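Local coordinates for SAM-dependent O-methyltransferase (Leptospira interrogans, PDB 2HNK), which transfers a methyl group from S-adenosylmethionine to a hydroxyl oxygen of an acceptor substrate, as an O-methyltransferase with a modified Rossmann fold, at the interface of chains A and B. Residues are numbered along the deposited sequence; one frame, centred on the assembly and turned at random. Chains: chain A/B, SAM-dependent O-methyltransferase.

The interface of chains A and B. Residues chain A 4-6, 220; chain B 8, 220-222.
The N-terminal arm of chain A, ahead of helix 10-18, meets the turn of chain B that links strands 214-219 and 225-230, and A:Asn5 faces B:Ala222 there. The amide N of B:Ala222 donates to the carboxamide oxygen OD1 of A:Asn5 over 2.7 Å, tilted 20° from the carbonyl plane, and the backbone N of A:Ile6 gives a nearly straight bond of 2.7 Å to O of B:Ala222. Both polar backbone atoms of this one turn residue are thus read by consecutive residues of the arm, an arrangement that would fix the register of the arm against the turn. With CG of A:Asn5 anti to its carbonyl carbon (chi1 -60°), chi2 of -81° turns OD1 to the B:Ala222 amide and ND2 to B:Leu8. The same oxygen lies 3.5 Å from CG1 of B:Ile221, while CD1 of B:Leu8 approaches ND2 at 3.5 Å. B:Leu8 belongs to the partner's own arm; its CD1 touches CB of A:Asn5 at 3.7 Å and CB of A:Pro220 at 3.8 Å, so this methyl sits in the angle between the arm and the turn of chain A. A:Pro220 also sets its ring carbon CD 4.0 Å from CG1 of B:Ile221, the two side chains crossing at about a right angle. Repeated by the two-fold axis, the patch exchanges arms between the subunits and would tie them together in a dimer, if the deposited pair is the biological one.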
loop_
_atom_site.group_PDB
_atom_site.type_symbol
_atom_site.label_atom_id
_atom_site.label_comp_id
_atom_site.label_asym_id
_atom_site.label_seq_id
_atom_site.Cartn_x
_atom_site.Cartn_y
_atom_site.Cartn_z
ATOM N N LYS A 4 -5.445 -8.707 15.441
ATOM C CA LYS A 4 -5.084 -7.430 14.825
ATOM C C LYS A 4 -5.769 -7.310 13.467
ATOM O O LYS A 4 -6.412 -6.308 13.171
ATOM C CB LYS A 4 -3.563 -7.299 14.696
ATOM C CG LYS A 4 -2.894 -6.555 15.851
ATOM C CD LYS A 4 -1.680 -7.321 16.392
ATOM C CE LYS A 4 -0.555 -6.399 16.886
ATOM N NZ LYS A 4 -1.000 -5.134 17.536
ATOM N N ASN A 5 -5.644 -8.347 12.654
ATOM C CA ASN A 5 -6.299 -8.385 11.366
ATOM C C ASN A 5 -7.551 -9.242 11.399
ATOM O O ASN A 5 -7.648 -10.200 12.164
ATOM C CB ASN A 5 -5.341 -8.897 10.288
ATOM C CG ASN A 5 -4.119 -8.036 10.151
ATOM O OD1 ASN A 5 -4.153 -6.998 9.507
ATOM N ND2 ASN A 5 -3.030 -8.455 10.771
ATOM N N ILE A 6 -8.507 -8.864 10.561
ATOM C CA ILE A 6 -9.677 -9.661 10.282
ATOM C C ILE A 6 -9.277 -11.095 9.899
ATOM O O ILE A 6 -8.291 -11.311 9.181
ATOM C CB ILE A 6 -10.522 -8.995 9.154
ATOM C CG1 ILE A 6 -11.842 -9.744 8.933
ATOM C CG2 ILE A 6 -9.698 -8.840 7.855
ATOM C CD1 ILE A 6 -12.917 -8.912 8.256
ATOM N N PRO A 220 -0.064 -8.157 5.430
ATOM C CA PRO A 220 -0.507 -9.559 5.363
ATOM C C PRO A 220 -1.418 -9.887 4.175
ATOM O O PRO A 220 -2.449 -10.527 4.343
ATOM C CB PRO A 220 -1.227 -9.777 6.702
ATOM C CG PRO A 220 -1.653 -8.437 7.141
ATOM C CD PRO A 220 -0.775 -7.396 6.477
ATOM N N LEU B 8 -3.370 -16.000 9.403
ATOM C CA LEU B 8 -2.629 -15.362 10.476
ATOM C C LEU B 8 -2.923 -16.017 11.807
ATOM O O LEU B 8 -4.064 -16.362 12.099
ATOM C CB LEU B 8 -2.946 -13.867 10.549
ATOM C CG LEU B 8 -2.463 -13.037 9.364
ATOM C CD1 LEU B 8 -3.126 -11.680 9.384
ATOM C CD2 LEU B 8 -0.952 -12.899 9.371
ATOM N N PRO B 220 -6.528 -6.850 2.766
ATOM C CA PRO B 220 -7.044 -7.443 4.004
ATOM C C PRO B 220 -6.159 -7.168 5.225
ATOM O O PRO B 220 -5.778 -8.084 5.959
ATOM C CB PRO B 220 -7.141 -8.935 3.668
ATOM C CG PRO B 220 -6.070 -9.163 2.637
ATOM C CD PRO B 220 -5.881 -7.853 1.893
ATOM N N ILE B 221 -5.839 -5.899 5.437
ATOM C CA ILE B 221 -5.140 -5.492 6.643
ATOM C C ILE B 221 -6.166 -4.882 7.606
ATOM O O ILE B 221 -7.116 -4.213 7.171
ATOM C CB ILE B 221 -3.937 -4.536 6.338
ATOM C CG1 ILE B 221 -3.093 -4.294 7.600
ATOM C CG2 ILE B 221 -4.410 -3.222 5.712
ATOM C CD1 ILE B 221 -1.881 -3.396 7.383
ATOM N N ALA B 222 -5.982 -5.132 8.899
ATOM C CA ALA B 222 -6.918 -4.687 9.936
ATOM C C ALA B 222 -8.344 -5.170 9.627
ATOM O O ALA B 222 -8.565 -6.372 9.500
ATOM C CB ALA B 222 -6.852 -3.176 10.121
#